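Local coordinates for uncharacterized protein (Wolinella succinogenes, PDB 3PU6), which is probably a hydrogenase maturation protease, an endopeptidase of the kind that processes a hydrogenase precursor to activate the enzyme, at residues A[4-9]-A[36-41]. Sequence-based numbering, arbitrary orientation.
Sequences KKVLLC and SVFFGY
Val6 turns CG1 anti to its backbone N (chi1 171°) and Phe38 swings its ring back beside its own N (chi1 -69°), which brings that methyl over one face of the ring, 4.1 Å from Val6 CG1 to Phe38 CD2. The second methyl of Val6, CG2, faces the hydroxyl OG of Ser36. Further along the same face, Leu8 sends CD1 across to the neighbouring strand, 4.0 Å from Phe38 CB, and on toward the backbone N of Gly40. Helix 48-54 covers this layer through Leu51 and Leu54.

On the opposite face the central group is Val37 CG1, which lies 3.8 Å from Cys9 SG and also sits over one face of the Phe39 ring, toward its rim. The sulfur approaches the same ring obliquely, with Cys9 SG 5.0 Å from the Phe39 centroid, and Val28 and Ile22 of helix 20-31 pack against this side.

Between the two layers the backbones run parallel, paired Val6 with Ser36 through Cys9 with Phe39. Ser36 N donates to Lys5 O, and Leu7 uses both its N and its O, to Ser36 O and from Phe38 N. Cys9 does likewise: its N reaches Phe38 O at 2.9 Å, and its O accepts from Gly40 N at 2.8 Å. On its other flank strand 5-10 pairs with strand 58-66, while 35-41 is one of the two edge strands of the sheet. Strand 5-10, helix 20-31 and strand 35-41 thus make a classical beta-alpha-beta crossover, the opening unit of an alpha/beta fold consistent with the hydrogenase maturation proteases.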
loop_
_atom_site.group_PDB
_atom_site.type_symbol
_atom_site.label_atom_id
_atom_site.label_comp_id
_atom_site.label_asym_id
_atom_site.label_seq_id
_atom_site.Cartn_x
_atom_site.Cartn_y
_atom_site.Cartn_z
ATOM N N LYS A 4 -13.292 -3.206 -9.845
ATOM C CA LYS A 4 -12.180 -4.020 -9.334
ATOM C C LYS A 4 -11.116 -3.224 -8.590
ATOM O O LYS A 4 -10.362 -2.465 -9.195
ATOM C CB LYS A 4 -11.519 -4.798 -10.465
ATOM C CG LYS A 4 -12.489 -5.352 -11.476
ATOM C CD LYS A 4 -11.760 -6.225 -12.463
ATOM C CE LYS A 4 -12.088 -5.820 -13.876
ATOM N NZ LYS A 4 -10.975 -6.191 -14.787
ATOM N N LYS A 5 -11.060 -3.433 -7.278
ATOM C CA LYS A 5 -10.184 -2.680 -6.393
ATOM C C LYS A 5 -9.103 -3.542 -5.733
ATOM O O LYS A 5 -9.409 -4.449 -4.960
ATOM C CB LYS A 5 -11.023 -2.025 -5.318
ATOM C CG LYS A 5 -12.166 -1.196 -5.865
ATOM C CD LYS A 5 -13.126 -0.819 -4.746
ATOM C CE LYS A 5 -14.519 -1.174 -5.141
ATOM N NZ LYS A 5 -15.186 -1.820 -3.991
ATOM N N VAL A 6 -7.840 -3.245 -6.039
ATOM C CA VAL A 6 -6.693 -3.987 -5.501
ATOM C C VAL A 6 -5.849 -3.155 -4.545
ATOM O O VAL A 6 -5.592 -1.981 -4.790
ATOM C CB VAL A 6 -5.734 -4.485 -6.621
ATOM C CG1 VAL A 6 -4.451 -5.040 -6.020
ATOM C CG2 VAL A 6 -6.402 -5.520 -7.486
ATOM N N LEU A 7 -5.413 -3.782 -3.462
ATOM C CA LEU A 7 -4.458 -3.177 -2.546
ATOM C C LEU A 7 -3.174 -3.998 -2.531
ATOM O O LEU A 7 -3.172 -5.125 -2.032
ATOM C CB LEU A 7 -5.042 -3.104 -1.129
ATOM C CG LEU A 7 -4.078 -2.671 -0.017
ATOM C CD1 LEU A 7 -3.330 -1.384 -0.406
ATOM C CD2 LEU A 7 -4.815 -2.513 1.322
ATOM N N LEU A 8 -2.096 -3.432 -3.080
ATOM C CA LEU A 8 -0.783 -4.085 -3.090
ATOM C C LEU A 8 0.071 -3.674 -1.895
ATOM O O LEU A 8 0.545 -2.552 -1.830
ATOM C CB LEU A 8 -0.022 -3.807 -4.399
ATOM C CG LEU A 8 1.416 -4.366 -4.536
ATOM C CD1 LEU A 8 1.484 -5.881 -4.397
ATOM C CD2 LEU A 8 2.097 -3.934 -5.841
ATOM N N CYS A 9 0.282 -4.589 -0.957
ATOM C CA CYS A 9 1.036 -4.258 0.244
ATOM C C CYS A 9 2.500 -4.623 0.105
ATOM O O CYS A 9 2.837 -5.775 -0.172
ATOM C CB CYS A 9 0.465 -4.944 1.469
ATOM S SG CYS A 9 -1.267 -4.723 1.598
ATOM N N SER A 36 -9.585 -7.006 -3.202
ATOM C CA SER A 36 -8.638 -8.105 -3.181
ATOM C C SER A 36 -7.252 -7.553 -2.839
ATOM O O SER A 36 -6.775 -6.611 -3.464
ATOM C CB SER A 36 -8.655 -8.887 -4.491
ATOM O OG SER A 36 -8.122 -8.132 -5.544
ATOM N N VAL A 37 -6.641 -8.133 -1.811
ATOM C CA VAL A 37 -5.363 -7.689 -1.278
ATOM C C VAL A 37 -4.225 -8.580 -1.763
ATOM O O VAL A 37 -4.270 -9.798 -1.616
ATOM C CB VAL A 37 -5.369 -7.690 0.265
ATOM C CG1 VAL A 37 -4.093 -7.081 0.807
ATOM C CG2 VAL A 37 -6.551 -6.926 0.786
ATOM N N PHE A 38 -3.205 -7.960 -2.342
ATOM C CA PHE A 38 -2.023 -8.678 -2.791
ATOM C C PHE A 38 -0.815 -8.325 -1.944
ATOM O O PHE A 38 -0.367 -7.189 -1.949
ATOM C CB PHE A 38 -1.730 -8.339 -4.244
ATOM C CG PHE A 38 -2.736 -8.876 -5.193
ATOM C CD1 PHE A 38 -3.796 -9.642 -4.729
ATOM C CD2 PHE A 38 -2.612 -8.658 -6.550
ATOM C CE1 PHE A 38 -4.723 -10.166 -5.599
ATOM C CE2 PHE A 38 -3.543 -9.182 -7.433
ATOM C CZ PHE A 38 -4.598 -9.940 -6.954
ATOM N N PHE A 39 -0.289 -9.299 -1.217
ATOM C CA PHE A 39 0.932 -9.095 -0.446
ATOM C C PHE A 39 2.169 -9.283 -1.289
ATOM O O PHE A 39 2.495 -10.382 -1.695
ATOM C CB PHE A 39 0.963 -10.025 0.755
ATOM C CG PHE A 39 -0.182 -9.815 1.683
ATOM C CD1 PHE A 39 -1.399 -10.437 1.448
ATOM C CD2 PHE A 39 -0.058 -8.969 2.780
ATOM C CE1 PHE A 39 -2.468 -10.243 2.301
ATOM C CE2 PHE A 39 -1.130 -8.761 3.634
ATOM C CZ PHE A 39 -2.337 -9.399 3.395
ATOM N N GLY A 40 2.863 -8.196 -1.557
ATOM C CA GLY A 40 4.036 -8.281 -2.388
ATOM C C GLY A 40 5.245 -8.418 -1.500
ATOM O O GLY A 40 6.333 -8.724 -1.971
ATOM N N TYR A 41 5.035 -8.190 -0.209
ATOM C CA TYR A 41 6.129 -8.054 0.743
ATOM C C TYR A 41 7.276 -7.232 0.156
ATOM O O TYR A 41 7.091 -6.077 -0.234
ATOM C CB TYR A 41 6.595 -9.431 1.205
ATOM C CG TYR A 41 5.457 -10.227 1.786
ATOM C CD1 TYR A 41 5.050 -10.031 3.104
ATOM C CD2 TYR A 41 4.761 -11.148 1.011
ATOM C CE1 TYR A 41 3.995 -10.746 3.644
ATOM C CE2 TYR A 41 3.693 -11.870 1.539
ATOM C CZ TYR A 41 3.318 -11.664 2.855
ATOM O OH TYR A 41 2.265 -12.380 3.377
#